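Local coordinates for tripeptidase (Staphylococcus aureus subsp. aureus, PDB 3RZA), which probably hydrolyses short peptides, as a metal-dependent tripeptidase of the M20/M25/M40 peptidase family with zinc and calcium ions bound, at residues A[189-194]-A[330-335]; A[206-211]-A[222-227]. All blocks are in the same frame, centred on the assembly; numbering follows the deposited sequence.

Contact 1 (A[189-194]-A[330-335]); sequences ADVGTT and LGLSAN
A type II beta turn from Asp190 to Thr193, leading into strand 194-209, lies against the loop that carries the chain from helix 318-329 to strand 336-338, with Gly192 set against Leu332 and Thr193 against Asn335. With no side chain at Gly192, Leu332 closes in: its CD1 comes within 3.8 Å of Gly192 CA and 3.9 Å of Val191 CG1. Val191 holds that methyl anti to its own N (chi1 -177°), and the two branched side chains cross at a slant. The backbones are tied by a hydrogen bond from Thr194 N to Asn335 O at 3.0 Å, the donor tilted 25° from the carbonyl plane. Waters fill out the polar contact. One joins Val191 O to the hydroxyls of Thr193 and Ser333; another donates to Gly192 O and to Asn335 O and accepts from Thr194 OG1, so that Asn335 O takes two hydrogen bonds; a third links Thr193 OG1 to Asn335 ND2 in one of the two conformers of Asn335. Ser333 OG also receives a weak bond from Asn335 N. On the helix side, Gly331 is the C' residue of a Schellman motif ending helix 318-329. Beyond the turn, Thr194 bonds through its backbone to Ile337, in line with the parallel pairing of strands 194-209 and 336-338, while Val191 and Leu332 lean on helix 374-393.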
loop_
_atom_site.group_PDB
_atom_site.type_symbol
_atom_site.label_atom_id
_atom_site.label_comp_id
_atom_site.label_asym_id
_atom_site.label_seq_id
_atom_site.Cartn_x
_atom_site.Cartn_y
_atom_site.Cartn_z
ATOM N N ALA A 189 27.788 -5.724 -18.426
ATOM C CA ALA A 189 28.809 -6.760 -18.454
ATOM C C ALA A 189 30.127 -6.079 -18.803
ATOM O O ALA A 189 30.145 -4.971 -19.316
ATOM C CB ALA A 189 28.468 -7.867 -19.490
ATOM N N ASP A 190 31.222 -6.745 -18.492
ATOM C CA ASP A 190 32.549 -6.226 -18.794
ATOM C C ASP A 190 32.688 -5.993 -20.313
ATOM O O ASP A 190 32.100 -6.744 -21.132
ATOM C CB ASP A 190 33.635 -7.217 -18.342
ATOM C CG ASP A 190 33.645 -7.482 -16.815
ATOM O OD1 ASP A 190 33.017 -6.733 -16.019
ATOM O OD2 ASP A 190 34.291 -8.473 -16.426
ATOM N N VAL A 191 33.468 -4.983 -20.695
ATOM C CA VAL A 191 33.794 -4.789 -22.118
ATOM C C VAL A 191 34.553 -6.036 -22.659
ATOM O O VAL A 191 35.471 -6.552 -22.002
ATOM C CB VAL A 191 34.585 -3.496 -22.378
ATOM C CG1 VAL A 191 34.835 -3.294 -23.885
ATOM C CG2 VAL A 191 33.829 -2.271 -21.799
ATOM N N GLY A 192 34.085 -6.557 -23.804
ATOM C CA GLY A 192 34.597 -7.795 -24.399
ATOM C C GLY A 192 33.781 -9.030 -24.013
ATOM O O GLY A 192 34.095 -10.138 -24.449
ATOM N N THR A 193 32.748 -8.843 -23.180
ATOM C CA THR A 193 31.697 -9.846 -22.965
ATOM C C THR A 193 30.484 -9.494 -23.816
ATOM O O THR A 193 30.123 -8.321 -23.919
ATOM C CB THR A 193 31.320 -9.912 -21.478
ATOM O OG1 THR A 193 32.488 -10.317 -20.749
ATOM C CG2 THR A 193 30.175 -10.907 -21.230
ATOM N N THR A 194 29.884 -10.517 -24.450
ATOM C CA THR A 194 28.751 -10.345 -25.384
ATOM C C THR A 194 27.561 -11.122 -24.843
ATOM O O THR A 194 27.681 -12.302 -24.557
ATOM C CB THR A 194 29.107 -10.901 -26.803
ATOM O OG1 THR A 194 30.319 -10.305 -27.242
ATOM C CG2 THR A 194 28.012 -10.605 -27.816
ATOM N N LEU A 330 41.611 -7.154 -28.830
ATOM C CA LEU A 330 41.907 -6.183 -27.768
ATOM C C LEU A 330 42.302 -6.796 -26.411
ATOM O O LEU A 330 42.379 -6.080 -25.414
ATOM C CB LEU A 330 40.691 -5.268 -27.581
ATOM C CG LEU A 330 40.376 -4.368 -28.770
ATOM C CD1 LEU A 330 39.075 -3.687 -28.465
ATOM C CD2 LEU A 330 41.482 -3.338 -28.992
ATOM N N GLY A 331 42.549 -8.102 -26.368
ATOM C CA GLY A 331 43.028 -8.755 -25.153
ATOM C C GLY A 331 42.007 -8.906 -24.034
ATOM O O GLY A 331 42.371 -8.931 -22.856
ATOM N N LEU A 332 40.745 -9.041 -24.410
ATOM C CA LEU A 332 39.612 -9.091 -23.465
ATOM C C LEU A 332 39.074 -10.521 -23.465
ATOM O O LEU A 332 39.458 -11.329 -24.312
ATOM C CB LEU A 332 38.539 -8.078 -23.880
ATOM C CG LEU A 332 39.021 -6.627 -24.153
ATOM C CD1 LEU A 332 37.839 -5.748 -24.476
ATOM C CD2 LEU A 332 39.791 -6.046 -22.980
ATOM N N SER A 333 38.228 -10.835 -22.496
ATOM C CA SER A 333 37.794 -12.229 -22.239
ATOM C C SER A 333 37.144 -12.959 -23.439
ATOM O O SER A 333 37.300 -14.158 -23.571
ATOM C CB SER A 333 36.809 -12.271 -21.069
ATOM O OG SER A 333 35.535 -11.764 -21.483
ATOM N N ALA A 334 36.411 -12.240 -24.276
ATOM C CA ALA A 334 35.657 -12.851 -25.414
ATOM C C ALA A 334 34.592 -13.873 -24.997
ATOM O O ALA A 334 34.250 -14.760 -25.784
ATOM C CB ALA A 334 36.619 -13.471 -26.477
ATOM N N ASN A 335 34.037 -13.706 -23.793
ATOM C CA ASN A 335 32.970 -14.551 -23.247
ATOM C C ASN A 335 31.622 -14.217 -23.896
ATOM O O ASN A 335 31.422 -13.096 -24.374
ATOM C CB ASN A 335 32.845 -14.345 -21.727
ATOM C CG ASN A 335 34.073 -14.818 -20.964
ATOM O OD1 ASN A 335 34.749 -15.756 -21.375
ATOM N ND2 ASN A 335 34.351 -14.181 -19.838
HETATM O O HOH W 1 35.008 -9.166 -20.783
HETATM O O HOH W 2 32.569 -11.587 -26.302
HETATM O O HOH W 3 32.878 -11.824 -18.491
#

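Contact 2 (A[206-211]-A[222-227]); sequences AKIIGK and VSAINI
Lys211 and Val222 form an antiparallel hydrogen-bonded pair, a single bridge with two backbone bonds: Lys211 N to Val222 O at 2.9 Å and Val222 N to Lys211 O at 3.0 Å. The first meets a lone pair of Val222 O in the carbonyl plane; in the second, Val222 N stands 17° off the plane of the Lys211 carbonyl. Gly210 CA adds a CH···O contact to the same Val222 O, and with no side chain at Gly210 the two backbones close up. The bridge closes a strand-loop-helix connection in which the chain leaves strand 194-209 and, after a loop, returns to start helix 224-234. Ser223 is the N-cap: its OG accepts weak bonds from Ile225 N and Asn226 N. On the helix side facing the strand, the methyl of Ala224 rests on a carbonyl oxygen, CB 3.4 Å from Ile208 O. Apolar contacts follow: Ile208 CG2 lies 4.1 Å from Ala224 CB, and Ile208 and Ile227 meet methyl to methyl, their CG2 atoms a tight 3.5 Å apart; each CG2 stands anti to its backbone N, which brings the branches together. Ile208 also touches Phe289 of helix 275-295, and on the far side of helix 224-234 Ile225 packs on Gly249 of the second subunit.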
loop_
_atom_site.group_PDB
_atom_site.type_symbol
_atom_site.label_atom_id
_atom_site.label_comp_id
_atom_site.label_asym_id
_atom_site.label_seq_id
_atom_site.Cartn_x
_atom_site.Cartn_y
_atom_site.Cartn_z
ATOM N N ALA A 206 -2.764 -8.843 -10.438
ATOM C CA ALA A 206 -3.944 -9.491 -9.908
ATOM C C ALA A 206 -4.692 -8.532 -8.945
ATOM O O ALA A 206 -4.074 -7.953 -8.036
ATOM C CB ALA A 206 -3.559 -10.782 -9.204
ATOM N N LYS A 207 -5.975 -8.291 -9.217
ATOM C CA LYS A 207 -6.889 -7.652 -8.259
ATOM C C LYS A 207 -7.695 -8.748 -7.588
ATOM O O LYS A 207 -8.481 -9.448 -8.264
ATOM C CB LYS A 207 -7.802 -6.674 -8.967
ATOM C CG LYS A 207 -8.892 -6.039 -8.078
ATOM C CD LYS A 207 -9.506 -4.899 -8.795
ATOM C CE LYS A 207 -10.854 -4.529 -8.245
ATOM N NZ LYS A 207 -11.479 -3.516 -9.139
ATOM N N ILE A 208 -7.494 -8.907 -6.270
ATOM C CA ILE A 208 -8.167 -9.930 -5.483
ATOM C C ILE A 208 -9.286 -9.229 -4.708
ATOM O O ILE A 208 -9.017 -8.297 -3.948
ATOM C CB ILE A 208 -7.201 -10.644 -4.483
ATOM C CG1 ILE A 208 -5.959 -11.243 -5.195
ATOM C CG2 ILE A 208 -7.942 -11.728 -3.716
ATOM C CD1 ILE A 208 -6.279 -12.263 -6.264
ATOM N N ILE A 209 -10.527 -9.655 -4.927
ATOM C CA ILE A 209 -11.696 -9.114 -4.217
ATOM C C ILE A 209 -12.233 -10.133 -3.205
ATOM O O ILE A 209 -12.414 -11.317 -3.540
ATOM C CB ILE A 209 -12.834 -8.760 -5.205
ATOM C CG1 ILE A 209 -12.382 -7.693 -6.210
ATOM C CG2 ILE A 209 -14.103 -8.302 -4.450
ATOM C CD1 ILE A 209 -12.016 -6.377 -5.590
ATOM N N GLY A 210 -12.516 -9.662 -1.991
ATOM C CA GLY A 210 -13.220 -10.440 -0.978
ATOM C C GLY A 210 -14.520 -9.764 -0.660
ATOM O O GLY A 210 -15.156 -9.203 -1.555
ATOM N N LYS A 211 -14.880 -9.763 0.621
ATOM C CA LYS A 211 -16.170 -9.240 1.112
ATOM C C LYS A 211 -15.919 -8.557 2.461
ATOM O O LYS A 211 -15.296 -9.167 3.346
ATOM C CB LYS A 211 -17.155 -10.415 1.261
ATOM C CG LYS A 211 -18.634 -10.057 1.481
ATOM C CD LYS A 211 -19.553 -11.281 1.091
ATOM C CE LYS A 211 -20.805 -11.389 1.970
ATOM N NZ LYS A 211 -21.526 -10.086 2.095
ATOM N N VAL A 222 -14.853 -12.104 3.823
ATOM C CA VAL A 222 -13.820 -12.898 3.161
ATOM C C VAL A 222 -12.646 -11.932 2.976
ATOM O O VAL A 222 -12.804 -10.889 2.323
ATOM C CB VAL A 222 -14.316 -13.449 1.781
ATOM C CG1 VAL A 222 -13.232 -14.247 1.092
ATOM C CG2 VAL A 222 -15.588 -14.315 1.944
ATOM N N SER A 223 -11.510 -12.214 3.618
ATOM C CA SER A 223 -10.360 -11.322 3.556
ATOM C C SER A 223 -9.617 -11.503 2.233
ATOM O O SER A 223 -9.166 -12.605 1.950
ATOM C CB SER A 223 -9.394 -11.579 4.692
ATOM O OG SER A 223 -8.325 -10.653 4.604
ATOM N N ALA A 224 -9.489 -10.424 1.441
ATOM C CA ALA A 224 -8.628 -10.418 0.256
ATOM C C ALA A 224 -7.135 -10.511 0.604
ATOM O O ALA A 224 -6.363 -11.024 -0.190
ATOM C CB ALA A 224 -8.901 -9.152 -0.617
ATOM N N ILE A 225 -6.734 -10.016 1.782
ATOM C CA ILE A 225 -5.331 -10.168 2.264
ATOM C C ILE A 225 -4.989 -11.645 2.498
ATOM O O ILE A 225 -3.992 -12.135 1.928
ATOM C CB ILE A 225 -5.043 -9.340 3.524
ATOM C CG1 ILE A 225 -5.004 -7.852 3.179
ATOM C CG2 ILE A 225 -3.723 -9.782 4.185
ATOM C CD1 ILE A 225 -5.017 -6.918 4.433
ATOM N N ASN A 226 -5.846 -12.360 3.247
ATOM C CA ASN A 226 -5.649 -13.819 3.461
ATOM C C ASN A 226 -5.598 -14.596 2.151
ATOM O O ASN A 226 -4.746 -15.441 1.991
ATOM C CB ASN A 226 -6.727 -14.431 4.370
ATOM C CG ASN A 226 -6.698 -13.864 5.780
ATOM O OD1 ASN A 226 -5.957 -12.916 6.073
ATOM N ND2 ASN A 226 -7.494 -14.440 6.657
ATOM N N ILE A 227 -6.513 -14.289 1.226
ATOM C CA ILE A 227 -6.561 -14.960 -0.082
ATOM C C ILE A 227 -5.275 -14.762 -0.894
ATOM O O ILE A 227 -4.700 -15.736 -1.393
ATOM C CB ILE A 227 -7.741 -14.457 -0.954
ATOM C CG1 ILE A 227 -9.066 -14.974 -0.416
ATOM C CG2 ILE A 227 -7.566 -14.933 -2.413
ATOM C CD1 ILE A 227 -10.284 -14.319 -1.071
#

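Overall arrangement
Strand 194-209 connects the two contacts: the turn of contact 1 runs into its beginning, and contact 2 lies at its end. Their centres are 50 Å apart and their nearest atoms about 32 Å, on opposite sides of the chain's centre. Along the sequence the order is 189-194, 206-211, 222-227 and 330-335, so contact 2 falls wholly between the two halves of contact 1. Contact 1 belongs to the metal-bearing body, with the side chain of Val191 about 14 Å from the zinc ion, whereas contact 2 lies in the lobe of strands 244-253 and 263-272 that meets the second subunit. This matches the catalytic and dimerisation domains of M20 peptidases.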